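Local coordinates for protein BauA (Acinetobacter baumannii, PDB 6HCP) that imports iron across the outer membrane as a TonB-dependent receptor for the siderophore complex ferric preacinetobactin, at residues A[133-138]-A[163-168]; A[202-207]-A[227-232]; A[532-537]-A[555-560]. All blocks are in the same frame, centred on the assembly; numbering follows the deposited sequence. Where two conformers were deposited one is given.

Contact 1 of 3, residues A[133-138]-A[163-168]; sequences EMFGRV and LVTKYA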
ATOM      1  N   GLU A 133       9.066  26.883  -8.548  1.00 28.71           N
ATOM      2  CA  GLU A 133       7.827  27.530  -9.044  1.00 30.31           C
ATOM      3  C   GLU A 133       8.128  28.745  -9.931  1.00 32.32           C
ATOM      4  O   GLU A 133       7.284  29.148 -10.712  1.00 34.08           O
ATOM      5  CB  GLU A 133       6.936  27.964  -7.883  1.00 33.50           C
ATOM      6  CG  GLU A 133       6.172  26.805  -7.269  1.00 34.92           C
ATOM      7  CD  GLU A 133       6.958  26.022  -6.236  1.00 32.82           C
ATOM      8  OE1 GLU A 133       8.143  26.387  -5.964  1.00 33.57           O
ATOM      9  OE2 GLU A 133       6.365  25.107  -5.626  1.00 33.51           O
ATOM     10  N   MET A 134       9.298  29.360  -9.790  1.00 30.15           N
ATOM     11  CA  MET A 134       9.543  30.610 -10.527  1.00 30.54           C
ATOM     12  C   MET A 134      10.250  30.362 -11.860  1.00 32.02           C
ATOM     13  O   MET A 134      10.577  31.326 -12.565  1.00 30.23           O
ATOM     14  CB  MET A 134      10.326  31.619  -9.680  1.00 34.85           C
ATOM     15  CG  MET A 134      11.714  31.178  -9.278  1.00 34.25           C
ATOM     16  SD  MET A 134      12.556  32.445  -8.268  1.00 37.40           S
ATOM     17  CE  MET A 134      13.114  33.569  -9.534  1.00 32.44           C
ATOM     18  N   PHE A 135      10.398  29.097 -12.281  1.00 28.90           N
ATOM     19  CA  PHE A 135      11.191  28.834 -13.482  1.00 27.54           C
ATOM     20  C   PHE A 135      10.340  28.307 -14.632  1.00 31.61           C
ATOM     21  O   PHE A 135       9.542  27.370 -14.468  1.00 30.46           O
ATOM     22  CB  PHE A 135      12.368  27.914 -13.147  1.00 27.68           C
ATOM     23  CG  PHE A 135      13.214  28.451 -12.025  1.00 25.70           C
ATOM     24  CD1 PHE A 135      13.969  29.602 -12.201  1.00 25.38           C
ATOM     25  CD2 PHE A 135      13.227  27.834 -10.779  1.00 28.63           C
ATOM     26  CE1 PHE A 135      14.664  30.161 -11.138  1.00 27.69           C
ATOM     27  CE2 PHE A 135      13.945  28.379  -9.728  1.00 28.95           C
ATOM     28  CZ  PHE A 135      14.642  29.553  -9.900  1.00 29.36           C
ATOM     29  N   GLY A 136      10.651  28.814 -15.827  1.00 26.28           N
ATOM     30  CA  GLY A 136      10.098  28.336 -17.083  1.00 26.75           C
ATOM     31  C   GLY A 136      10.845  27.127 -17.622  1.00 28.03           C
ATOM     32  O   GLY A 136      10.278  26.305 -18.348  1.00 27.04           O
ATOM     33  N   ARG A 137      12.155  27.060 -17.342  1.00 27.45           N
ATOM     34  CA  ARG A 137      12.990  25.963 -17.808  1.00 24.12           C
ATOM     35  C   ARG A 137      14.004  25.625 -16.713  1.00 26.10           C
ATOM     36  O   ARG A 137      14.449  26.482 -15.971  1.00 26.21           O
ATOM     37  CB  ARG A 137      13.764  26.289 -19.087  1.00 28.04           C
ATOM     38  CG  ARG A 137      12.910  26.771 -20.250  1.00 29.76           C
ATOM     39  CD  ARG A 137      12.181  25.623 -20.930  1.00 30.65           C
ATOM     40  NE  ARG A 137      11.441  26.094 -22.088  1.00 33.85           N
ATOM     41  CZ  ARG A 137      10.135  26.374 -22.120  1.00 36.73           C
ATOM     42  NH1 ARG A 137       9.379  26.324 -21.030  1.00 32.36           N
ATOM     43  NH2 ARG A 137       9.601  26.715 -23.280  1.00 35.97           N
ATOM     44  N   VAL A 138      14.346  24.342 -16.636  1.00 24.30           N
ATOM     45  CA  VAL A 138      15.460  23.874 -15.832  1.00 27.09           C
ATOM     46  C   VAL A 138      16.394  23.108 -16.756  1.00 26.05           C
ATOM     47  O   VAL A 138      15.998  22.078 -17.297  1.00 27.12           O
ATOM     48  CB  VAL A 138      14.984  22.981 -14.674  1.00 25.49           C
ATOM     49  CG1 VAL A 138      16.174  22.322 -13.978  1.00 25.25           C
ATOM     50  CG2 VAL A 138      14.144  23.754 -13.682  1.00 26.16           C
ATOM     51  N   LEU A 163      18.772  27.775 -14.398  1.00 23.24           N
ATOM     52  CA  LEU A 163      17.362  27.977 -14.131  1.00 26.67           C
ATOM     53  C   LEU A 163      16.905  29.241 -14.860  1.00 31.66           C
ATOM     54  O   LEU A 163      17.499  30.329 -14.683  1.00 28.36           O
ATOM     55  CB  LEU A 163      17.134  28.112 -12.626  1.00 26.65           C
ATOM     56  CG  LEU A 163      17.752  27.004 -11.768  1.00 27.15           C
ATOM     57  CD1 LEU A 163      17.421  27.211 -10.303  1.00 28.46           C
ATOM     58  CD2 LEU A 163      17.286  25.630 -12.215  1.00 27.34           C
ATOM     59  N   VAL A 164      15.946  29.055 -15.767  1.00 27.59           N
ATOM     60  CA  VAL A 164      15.438  30.125 -16.616  1.00 27.87           C
ATOM     61  C   VAL A 164      14.123  30.612 -16.004  1.00 30.10           C
ATOM     62  O   VAL A 164      13.200  29.820 -15.795  1.00 28.22           O
ATOM     63  CB  VAL A 164      15.239  29.627 -18.055  1.00 29.31           C
ATOM     64  CG1 VAL A 164      14.624  30.696 -18.954  1.00 32.40           C
ATOM     65  CG2 VAL A 164      16.527  29.091 -18.649  1.00 32.62           C
ATOM     66  N   THR A 165      14.060  31.896 -15.658  1.00 26.78           N
ATOM     67  CA  THR A 165      12.914  32.435 -14.935  1.00 28.46           C
ATOM     68  C   THR A 165      11.729  32.639 -15.893  1.00 26.27           C
ATOM     69  O   THR A 165      11.882  32.615 -17.124  1.00 30.55           O
ATOM     70  CB  THR A 165      13.261  33.743 -14.219  1.00 30.02           C
ATOM     71  OG1 THR A 165      13.736  34.664 -15.203  1.00 26.21           O
ATOM     72  CG2 THR A 165      14.287  33.533 -13.128  1.00 35.21           C
ATOM     73  N   LYS A 166      10.552  32.817 -15.294  1.00 28.53           N
ATOM     74  CA  LYS A 166       9.296  33.040 -16.037  1.00 31.79           C
ATOM     75  C   LYS A 166       9.112  34.542 -16.323  1.00 27.62           C
ATOM     76  O   LYS A 166       9.233  35.370 -15.413  1.00 31.52           O
ATOM     77  CB  LYS A 166       8.101  32.587 -15.195  1.00 30.31           C
ATOM     78  CG  LYS A 166       7.940  31.090 -14.999  1.00 30.00           C
ATOM     79  CD  LYS A 166       6.924  30.771 -13.898  1.00 30.48           C
ATOM     80  CE  LYS A 166       6.492  29.318 -13.883  1.00 33.07           C
ATOM     81  NZ  LYS A 166       5.513  29.055 -12.801  1.00 31.82           N
ATOM     82  N   TYR A 167       8.693  34.852 -17.552  1.00 31.43           N
ATOM     83  CA  TYR A 167       8.248  36.202 -17.910  1.00 32.66           C
ATOM     84  C   TYR A 167       6.818  36.127 -18.484  1.00 37.38           C
ATOM     85  O   TYR A 167       6.333  35.049 -18.871  1.00 32.84           O
ATOM     86  CB  TYR A 167       9.241  36.821 -18.899  1.00 32.88           C
ATOM     87  CG  TYR A 167      10.653  36.944 -18.371  1.00 31.47           C
ATOM     88  CD1 TYR A 167      10.977  37.879 -17.397  1.00 31.29           C
ATOM     89  CD2 TYR A 167      11.643  36.064 -18.783  1.00 35.35           C
ATOM     90  CE1 TYR A 167      12.266  37.979 -16.890  1.00 31.63           C
ATOM     91  CE2 TYR A 167      12.936  36.158 -18.294  1.00 34.40           C
ATOM     92  CZ  TYR A 167      13.250  37.108 -17.339  1.00 33.18           C
ATOM     93  OH  TYR A 167      14.527  37.172 -16.845  1.00 33.93           O
ATOM     94  N   ALA A 168       6.157  37.285 -18.562  1.00 38.82           N
ATOM     95  CA  ALA A 168       4.746  37.354 -18.950  1.00 38.07           C
ATOM     96  C   ALA A 168       4.573  36.977 -20.417  1.00 34.43           C
ATOM     97  O   ALA A 168       5.197  37.557 -21.300  1.00 37.53           O
ATOM     98  CB  ALA A 168       4.193  38.728 -18.676  1.00 39.45           C
TER

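Contact 2 of 3, residues A[202-207]-A[227-232]; sequences FGVRIN and FSLGLD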
ATOM      1  N   PHE A 202       6.148  45.763 -22.283  1.00 37.96           N
ATOM      2  CA  PHE A 202       6.454  45.512 -20.879  1.00 39.62           C
ATOM      3  C   PHE A 202       5.718  44.262 -20.383  1.00 43.29           C
ATOM      4  O   PHE A 202       4.547  44.057 -20.697  1.00 38.62           O
ATOM      5  CB  PHE A 202       6.060  46.680 -19.977  1.00 40.31           C
ATOM      6  CG  PHE A 202       6.695  47.996 -20.333  1.00 51.52           C
ATOM      7  CD1 PHE A 202       7.966  48.309 -19.885  1.00 57.27           C
ATOM      8  CD2 PHE A 202       5.992  48.948 -21.060  1.00 61.86           C
ATOM      9  CE1 PHE A 202       8.545  49.527 -20.208  1.00 59.36           C
ATOM     10  CE2 PHE A 202       6.569  50.168 -21.375  1.00 57.23           C
ATOM     11  CZ  PHE A 202       7.855  50.442 -20.973  1.00 56.81           C
ATOM     12  N   GLY A 203       6.390  43.487 -19.529  1.00 41.03           N
ATOM     13  CA  GLY A 203       5.801  42.283 -18.931  1.00 37.46           C
ATOM     14  C   GLY A 203       6.039  42.228 -17.437  1.00 32.45           C
ATOM     15  O   GLY A 203       7.102  42.631 -16.943  1.00 35.50           O
ATOM     16  N   VAL A 204       5.018  41.770 -16.703  1.00 33.63           N
ATOM     17  CA  VAL A 204       5.112  41.507 -15.279  1.00 33.46           C
ATOM     18  C   VAL A 204       4.616  40.072 -15.024  1.00 39.75           C
ATOM     19  O   VAL A 204       3.505  39.699 -15.443  1.00 35.23           O
ATOM     20  CB  VAL A 204       4.282  42.515 -14.474  1.00 39.46           C
ATOM     21  CG1 VAL A 204       4.353  42.210 -12.997  1.00 32.79           C
ATOM     22  CG2 VAL A 204       4.680  43.960 -14.760  1.00 41.57           C
ATOM     23  N   ARG A 205       5.430  39.279 -14.323  1.00 33.42           N
ATOM     24  CA  ARG A 205       5.059  37.882 -13.960  1.00 31.88           C
ATOM     25  C   ARG A 205       5.395  37.646 -12.483  1.00 33.32           C
ATOM     26  O   ARG A 205       6.509  37.884 -12.046  1.00 35.49           O
ATOM     27  CB  ARG A 205       5.761  36.909 -14.915  1.00 37.02           C
ATOM     28  CG  ARG A 205       5.455  35.439 -14.652  1.00 36.77           C
ATOM     29  CD  ARG A 205       4.457  34.855 -15.621  1.00 39.68           C
ATOM     30  NE  ARG A 205       4.228  33.438 -15.389  1.00 31.97           N
ATOM     31  CZ  ARG A 205       4.435  32.497 -16.285  1.00 32.53           C
ATOM     32  NH1 ARG A 205       5.007  32.794 -17.438  1.00 32.24           N
ATOM     33  NH2 ARG A 205       4.074  31.251 -16.023  1.00 33.16           N
ATOM     34  N   ILE A 206       4.396  37.244 -11.694  1.00 28.65           N
ATOM     35  CA  ILE A 206       4.535  37.143 -10.267  1.00 29.55           C
ATOM     36  C   ILE A 206       4.181  35.708  -9.846  1.00 31.99           C
ATOM     37  O   ILE A 206       3.164  35.187 -10.266  1.00 32.47           O
ATOM     38  CB  ILE A 206       3.637  38.175  -9.556  1.00 34.63           C
ATOM     39  CG1 ILE A 206       3.963  39.613  -9.971  1.00 43.29           C
ATOM     40  CG2 ILE A 206       3.723  38.030  -8.058  1.00 33.72           C
ATOM     41  CD1 ILE A 206       2.908  40.603  -9.540  1.00 45.56           C
ATOM     42  N   ASN A 207       5.006  35.112  -8.978  1.00 30.93           N
ATOM     43  CA  ASN A 207       4.693  33.820  -8.391  1.00 31.32           C
ATOM     44  C   ASN A 207       4.761  33.958  -6.879  1.00 31.78           C
ATOM     45  O   ASN A 207       5.659  34.617  -6.343  1.00 32.37           O
ATOM     46  CB  ASN A 207       5.622  32.716  -8.907  1.00 33.52           C
ATOM     47  CG  ASN A 207       5.291  32.262 -10.304  1.00 33.82           C
ATOM     48  OD1 ASN A 207       4.629  31.239 -10.488  1.00 36.00           O
ATOM     49  ND2 ASN A 207       5.735  33.020 -11.299  1.00 32.83           N
ATOM     50  N   PHE A 227       8.324  34.167  -3.081  1.00 32.15           N
ATOM     51  CA  PHE A 227       7.725  35.263  -3.810  1.00 31.83           C
ATOM     52  C   PHE A 227       8.726  35.706  -4.871  1.00 31.28           C
ATOM     53  O   PHE A 227       9.887  35.940  -4.545  1.00 32.12           O
ATOM     54  CB  PHE A 227       7.348  36.399  -2.858  1.00 37.54           C
ATOM     55  CG  PHE A 227       6.762  37.609  -3.544  1.00 51.55           C
ATOM     56  CD1 PHE A 227       5.455  37.593  -4.009  1.00 65.72           C
ATOM     57  CD2 PHE A 227       7.533  38.735  -3.786  1.00 62.13           C
ATOM     58  CE1 PHE A 227       4.932  38.677  -4.698  1.00 67.69           C
ATOM     59  CE2 PHE A 227       7.008  39.820  -4.473  1.00 74.33           C
ATOM     60  CZ  PHE A 227       5.718  39.778  -4.950  1.00 63.29           C
ATOM     61  N   SER A 228       8.289  35.721  -6.130  1.00 30.06           N
ATOM     62  CA  SER A 228       9.156  36.058  -7.242  1.00 35.36           C
ATOM     63  C   SER A 228       8.486  37.072  -8.171  1.00 36.25           C
ATOM     64  O   SER A 228       7.274  37.051  -8.356  1.00 33.14           O
ATOM     65  CB  SER A 228       9.581  34.834  -8.016  1.00 33.53           C
ATOM     66  OG  SER A 228       8.503  34.275  -8.743  1.00 31.82           O
ATOM     67  N   LEU A 229       9.333  37.842  -8.856  0.50 31.28           N
ATOM     68  CA  LEU A 229       8.922  38.834  -9.828  0.50 30.88           C
ATOM     69  C   LEU A 229       9.835  38.719 -11.044  0.50 31.40           C
ATOM     70  O   LEU A 229      11.055  38.663 -10.883  0.50 29.74           O
ATOM     71  CB  LEU A 229       9.038  40.219  -9.189  0.50 32.61           C
ATOM     72  CG  LEU A 229       8.596  41.384 -10.067  0.50 35.96           C
ATOM     73  CD1 LEU A 229       7.099  41.308 -10.325  0.50 34.24           C
ATOM     74  CD2 LEU A 229       8.968  42.702  -9.413  0.50 37.39           C
ATOM     75  N   GLY A 230       9.224  38.554 -12.220  1.00 29.02           N
ATOM     76  CA  GLY A 230       9.922  38.605 -13.507  1.00 32.69           C
ATOM     77  C   GLY A 230       9.393  39.756 -14.357  1.00 38.51           C
ATOM     78  O   GLY A 230       8.198  39.797 -14.654  1.00 34.19           O
ATOM     79  N   LEU A 231      10.235  40.775 -14.568  1.00 32.88           N
ATOM     80  CA  LEU A 231       9.890  41.980 -15.350  1.00 37.27           C
ATOM     81  C   LEU A 231      10.723  41.989 -16.624  1.00 39.96           C
ATOM     82  O   LEU A 231      11.905  41.673 -16.599  1.00 35.65           O
ATOM     83  CB  LEU A 231      10.178  43.249 -14.547  1.00 35.57           C
ATOM     84  CG  LEU A 231       9.678  43.259 -13.109  1.00 43.77           C
ATOM     85  CD1 LEU A 231      10.203  44.477 -12.365  1.00 50.92           C
ATOM     86  CD2 LEU A 231       8.161  43.212 -13.062  1.00 47.28           C
ATOM     87  N   ASP A 232      10.129  42.452 -17.719  1.00 32.84           N
ATOM     88  CA  ASP A 232      10.879  42.601 -18.928  1.00 34.36           C
ATOM     89  C   ASP A 232      10.371  43.811 -19.726  1.00 39.38           C
ATOM     90  O   ASP A 232       9.203  44.222 -19.615  1.00 37.06           O
ATOM     91  CB  ASP A 232      10.823  41.347 -19.792  1.00 31.80           C
ATOM     92  CG  ASP A 232       9.498  41.164 -20.519  1.00 40.07           C
ATOM     93  OD1 ASP A 232       8.555  40.701 -19.866  1.00 36.77           O
ATOM     94  OD2 ASP A 232       9.491  41.295 -21.769  1.00 39.83           O
TER
HETATM   95  O   HOH W   1       7.638  35.317 -11.113  1.00 30.62           O

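Contact 3 of 3, residues A[532-537]-A[555-560]; sequences EITKPS and DGEQRN. With EDO (1,2-ethanediol), chain E; EDO (1,2-ethanediol), chain S.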
ATOM      1  N   GLU A 532      35.515  10.804 -20.712  1.00 26.32           N
ATOM      2  CA  GLU A 532      36.503  10.574 -19.694  1.00 27.35           C
ATOM      3  C   GLU A 532      36.803  11.921 -19.039  1.00 27.91           C
ATOM      4  O   GLU A 532      37.076  12.910 -19.734  1.00 25.47           O
ATOM      5  CB  GLU A 532      37.783   9.959 -20.268  1.00 27.09           C
ATOM      6  CG  GLU A 532      38.890   9.853 -19.241  1.00 31.08           C
ATOM      7  CD  GLU A 532      40.160   9.176 -19.741  1.00 37.23           C
ATOM      8  OE1 GLU A 532      40.115   7.961 -19.996  1.00 35.43           O
ATOM      9  OE2 GLU A 532      41.150   9.880 -19.931  1.00 45.55           O
ATOM     10  N   ILE A 533      36.655  11.965 -17.711  1.00 23.75           N
ATOM     11  CA  ILE A 533      36.872  13.202 -16.978  1.00 25.65           C
ATOM     12  C   ILE A 533      37.857  12.886 -15.852  1.00 27.92           C
ATOM     13  O   ILE A 533      37.507  12.092 -14.966  1.00 31.10           O
ATOM     14  CB  ILE A 533      35.566  13.753 -16.388  1.00 24.02           C
ATOM     15  CG1 ILE A 533      34.508  14.045 -17.453  1.00 27.82           C
ATOM     16  CG2 ILE A 533      35.850  14.979 -15.531  1.00 24.91           C
ATOM     17  CD1 ILE A 533      33.100  14.173 -16.898  1.00 29.34           C
ATOM     18  N   THR A 534      38.958  13.638 -15.792  1.00 23.63           N
ATOM     19  CA  THR A 534      39.906  13.532 -14.693  1.00 25.50           C
ATOM     20  C   THR A 534      39.774  14.747 -13.791  1.00 24.61           C
ATOM     21  O   THR A 534      39.781  15.876 -14.258  1.00 27.62           O
ATOM     22  CB  THR A 534      41.350  13.351 -15.193  1.00 28.88           C
ATOM     23  OG1 THR A 534      41.680  14.463 -16.024  1.00 29.59           O
ATOM     24  CG2 THR A 534      41.523  12.056 -15.952  1.00 29.86           C
ATOM     25  N   LYS A 535      39.777  14.496 -12.474  1.00 24.33           N
ATOM     26  CA  LYS A 535      39.673  15.566 -11.495  1.00 22.47           C
ATOM     27  C   LYS A 535      40.823  15.429 -10.502  1.00 26.00           C
ATOM     28  O   LYS A 535      40.969  14.403  -9.833  1.00 24.20           O
ATOM     29  CB  LYS A 535      38.339  15.522 -10.742  1.00 23.27           C
ATOM     30  CG  LYS A 535      38.158  16.632  -9.715  1.00 24.98           C
ATOM     31  CD  LYS A 535      36.782  16.615  -8.997  1.00 25.63           C
ATOM     32  CE  LYS A 535      36.374  17.943  -8.410  1.00 27.05           C
ATOM     33  NZ  LYS A 535      37.245  18.372  -7.289  1.00 30.74           N
ATOM     34  N   PRO A 536      41.631  16.488 -10.325  1.00 25.55           N
ATOM     35  CA  PRO A 536      42.756  16.410  -9.395  1.00 26.29           C
ATOM     36  C   PRO A 536      42.319  16.619  -7.936  1.00 26.15           C
ATOM     37  O   PRO A 536      41.289  17.242  -7.674  1.00 27.35           O
ATOM     38  CB  PRO A 536      43.705  17.533  -9.845  1.00 28.19           C
ATOM     39  CG  PRO A 536      42.825  18.507 -10.592  1.00 34.05           C
ATOM     40  CD  PRO A 536      41.638  17.715 -11.132  1.00 27.98           C
ATOM     41  N   SER A 537      43.147  16.123  -7.003  1.00 25.15           N
ATOM     42  CA  SER A 537      43.002  16.424  -5.603  1.00 25.96           C
ATOM     43  C   SER A 537      44.401  16.606  -5.002  1.00 24.75           C
ATOM     44  O   SER A 537      45.404  16.191  -5.568  1.00 26.90           O
ATOM     45  CB  SER A 537      42.223  15.334  -4.864  1.00 27.22           C
ATOM     46  OG  SER A 537      42.949  14.106  -4.892  1.00 28.58           O
ATOM     47  N   ASP A 555      48.781  15.950  -6.711  1.00 32.87           N
ATOM     48  CA  ASP A 555      49.060  14.718  -7.445  1.00 45.18           C
ATOM     49  C   ASP A 555      47.858  13.755  -7.444  1.00 32.72           C
ATOM     50  O   ASP A 555      47.921  12.715  -8.082  1.00 35.08           O
ATOM     51  CB  ASP A 555      50.204  13.930  -6.786  1.00 39.68           C
ATOM     52  CG  ASP A 555      51.576  14.528  -6.996  1.00 52.37           C
ATOM     53  OD1 ASP A 555      51.668  15.476  -7.789  1.00 50.26           O
ATOM     54  OD2 ASP A 555      52.511  14.117  -6.270  1.00 59.30           O
ATOM     55  N   GLY A 556      46.867  13.983  -6.589  1.00 29.14           N
ATOM     56  CA  GLY A 556      45.762  13.026  -6.503  1.00 29.44           C
ATOM     57  C   GLY A 556      44.917  13.091  -7.766  1.00 27.78           C
ATOM     58  O   GLY A 556      44.872  14.121  -8.437  1.00 26.16           O
ATOM     59  N   GLU A 557      44.195  12.011  -8.060  1.00 26.85           N
ATOM     60  CA  GLU A 557      43.343  12.007  -9.216  1.00 25.18           C
ATOM     61  C   GLU A 557      42.182  11.031  -9.035  1.00 25.06           C
ATOM     62  O   GLU A 557      42.377   9.884  -8.615  1.00 25.10           O
ATOM     63  CB  GLU A 557      44.147  11.633 -10.453  1.00 28.03           C
ATOM     64  CG  GLU A 557      43.334  11.724 -11.736  1.00 30.96           C
ATOM     65  CD  GLU A 557      44.144  11.365 -12.970  1.00 36.70           C
ATOM     66  OE1 GLU A 557      44.258  10.145 -13.294  1.00 36.06           O
ATOM     67  OE2 GLU A 557      44.608  12.311 -13.621  1.00 35.28           O
ATOM     68  N   GLN A 558      41.025  11.459  -9.549  1.00 23.83           N
ATOM     69  CA  GLN A 558      39.899  10.592  -9.824  1.00 24.50           C
ATOM     70  C   GLN A 558      39.627  10.676 -11.333  1.00 23.65           C
ATOM     71  O   GLN A 558      39.698  11.759 -11.924  1.00 27.24           O
ATOM     72  CB  GLN A 558      38.684  11.042  -9.018  1.00 23.01           C
ATOM     73  CG  GLN A 558      37.432  10.198  -9.291  1.00 25.40           C
ATOM     74  CD  GLN A 558      36.284  10.483  -8.347  1.00 25.28           C
ATOM     75  OE1 GLN A 558      36.480  10.932  -7.223  1.00 25.47           O
ATOM     76  NE2 GLN A 558      35.063  10.284  -8.821  1.00 23.18           N
ATOM     77  N   ARG A 559      39.342   9.533 -11.936  1.00 22.04           N
ATOM     78  CA  ARG A 559      39.041   9.440 -13.347  1.00 24.92           C
ATOM     79  C   ARG A 559      37.695   8.745 -13.529  1.00 23.49           C
ATOM     80  O   ARG A 559      37.548   7.584 -13.179  1.00 26.77           O
ATOM     81  CB  ARG A 559      40.104   8.614 -14.081  1.00 27.42           C
ATOM     82  CG  ARG A 559      39.905   8.572 -15.589  1.00 27.01           C
ATOM     83  CD  ARG A 559      40.955   7.703 -16.280  1.00 30.07           C
ATOM     84  NE  ARG A 559      40.874   6.307 -15.876  1.00 31.02           N
ATOM     85  CZ  ARG A 559      41.924   5.487 -15.774  1.00 43.47           C
ATOM     86  NH1 ARG A 559      41.772   4.258 -15.317  1.00 40.49           N
ATOM     87  NH2 ARG A 559      43.121   5.890 -16.154  1.00 40.55           N
ATOM     88  N   ASN A 560      36.736   9.489 -14.082  1.00 23.03           N
ATOM     89  CA  ASN A 560      35.407   8.974 -14.380  1.00 24.68           C
ATOM     90  C   ASN A 560      35.280   8.757 -15.891  1.00 24.27           C
ATOM     91  O   ASN A 560      35.350   9.705 -16.673  1.00 25.81           O
ATOM     92  CB  ASN A 560      34.307   9.927 -13.902  1.00 24.29           C
ATOM     93  CG  ASN A 560      34.109   9.965 -12.408  1.00 25.89           C
ATOM     94  OD1 ASN A 560      34.978   9.534 -11.646  1.00 25.07           O
ATOM     95  ND2 ASN A 560      33.017  10.599 -11.982  1.00 23.41           N
TER
HETATM   96  C1  EDO E 802      40.720  11.594  -5.383  1.00 41.73           C
HETATM   97  O1  EDO E 802      41.378  12.584  -6.171  1.00 38.51           O
HETATM   98  C2  EDO E 802      41.683  10.419  -5.313  1.00 38.55           C
HETATM   99  O2  EDO E 802      42.759  10.785  -4.446  1.00 49.86           O
HETATM  100  C1  EDO S 816      40.764  14.609 -20.557  1.00 43.62           C
HETATM  101  O1  EDO S 816      42.009  14.652 -21.259  1.00 45.12           O
HETATM  102  C2  EDO S 816      40.464  13.165 -20.283  1.00 40.90           C
HETATM  103  O2  EDO S 816      41.568  12.641 -19.540  1.00 51.86           O
HETATM  104  O   HOH W   2      43.693   8.367 -18.315  1.00 55.84           O

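Contact 1 of 3, residues A[133-138]-A[163-168]
Gly136 and Arg137 both turn their backbone N-H toward the carbonyl of Val164, a classic beta bulge that shifts the antiparallel register of 133-138 against 163-168 by one residue. The bond from Gly136 N to Val164 O is short at 2.7 Å, whereas the one from Arg137 N is weak. Val164 N donates in return to Arg137 O at 3.0 Å, and beyond the bulge Lys166 N reaches Met134 O.

Phe135 carries the apolar packing. With its CG beside the backbone N (chi1 -55°), the ring receives Leu163 over one face: Leu163 CB stands 3.7 Å from the centroid of the Phe135 ring in a CH-pi contact, while Leu163 CD1 reaches CZ and CE2 of Phe135. Met134 CG lies over the opposite face, toward the rim. The second branch of Leu163, CD2, meets both methyls of Val138, each 3.9 Å away. Thr165 CG2 touches Met134 CE at 3.8 Å and also approaches Phe135 CE1; the Thr165 hydroxyl bonds instead to Asp243 and Asn119.

Lys166 runs extended past Met134 O and Gly136 N, and its NZ donates to Glu133 O at 2.7 Å, with a salt bridge to Asp191 as a second tie. Arg137 bends at chi2 (-77°), and its NH1 reaches back to Gly136 O from above the carbonyl plane, 2.8 Å away; NH2 pairs with Asp36. Glu133 OE1 is hydrogen-bonded to Ser131 and OE2 forms a salt bridge with Arg211. Strands 135-142 and 159-165 are neighbours in the small mixed sheet of the plug domain of TonB-dependent receptors, and the flanking residues Glu133 and Lys166 tie the plug to the barrel through Arg211 and Asp191.

Contact 2 of 3, residues A[202-207]-A[227-232]
Six backbone bonds, from the three hydrogen-bonded pairs Gly203-Asp232, Arg205-Gly230 and Asn207-Ser228, satisfy the facing N-H and C=O groups of these two antiparallel strands. Arg205 O is gripped twice: Gly230 N approaches in the carbonyl plane at 2.8 Å, and a water donates to the same oxygen from 3.0 Å. That water also accepts from Asn207 ND2 at 3.0 Å and is hydrogen-bonded to Ser228 OG at 2.7 Å, so it links both strands. Ser228 OG, held between its own backbone N and carbonyl carbon (chi1 70°), also packs against Asn207 CB at 3.3 Å. Asn207 OD1 accepts from His189. The pair is a hairpin of the transmembrane beta-barrel, with alternate residues turned to its two sides. The side chains of Arg205, Asn207, Ser228 and Asp232 line the side toward the plug: Arg205 NE pairs with Asp191, and NH1 bonds to Tyr167 O. Asp232 OD1 comes 3.3 Å from Gly203 CA, while OD2 forms a salt bridge with Arg195 and accepts from Gln234. On the other side Val204 CG1 lies beside Leu231 CD2, and Ile206 CG2 meets Phe227 CE1 at 3.6 Å; a bound detergent molecule touches Phe227.

Contact 3 of 3, residues A[532-537]-A[555-560]
Backbone hydrogen bonds join Ile533 to Asn560, Lys535 to Gln558 and Ser537 to Gly556, two in each pair, along antiparallel strands. The donor Lys535 N sits nearly along the C=O axis of Gln558, at 2.8 Å from its O. At the far end Ser537 N lies well above the carbonyl plane of Gly556, 66° out of it. Pro536, which has no N-H, falls in a non-hydrogen-bonded pair with Glu557, which needs none.

Van der Waals contact is thin and largely made by aliphatic parts of polar side chains. Thr534 CG2 touches Arg559 CG at 3.9 Å, and the carboxylate of Glu557 leans on Thr534, its OE2 being 3.8 Å from CB. Glu557 OE1 bonds to Thr589.

Across the strands, opposite charges come near without a salt bridge: Glu532 OE1 is 3.8 Å from CD and 4.5 Å from NE of Arg559, well out of the guanidinium plane, and forms its salt bridge with Arg561. A water links Glu532 OE2 weakly to Arg559 NH2.

On the other face the amides bond to each other: Gln558 NE2 donates to Asn560 OD1 in its own amide plane, at 2.9 Å, and Asn560 ND2 donates to Arg107 O of the plug. The hydroxyl of Tyr109 hydrogen-bonds to Ile533 O.

Of two ethanediols, probably crystallisation guests, one shares a 2.5 Å hydrogen bond between O1 and Ser537 OG, whose donor may be either, and the other donates from O2 to Glu532 OE2. Cohesion here therefore rests on main-chain bonds, while side-chain polar groups bond mainly to adjoining barrel strands and the plug.

Contact 1 is buried, whereas contacts 2 and 3 are only partly so, each joining neighbouring strands of the barrel wall on opposite sides of the chain's centre. Contact 1 belongs to the plug sheet and touches contact 2, with centres about 10 Å apart: the backbone of Tyr167 meets Arg205, and Lys166 lies by Asn207. Contact 3, its centre about 43 Å from that of contact 2, meets the plug through other residues, Arg107 and Tyr109. Chemistry follows place: an aromatic-aliphatic cluster around a bulge in contact 1, a polar inner and an apolar outer face in contact 2, and mostly polar or charged side chains on both faces in contact 3.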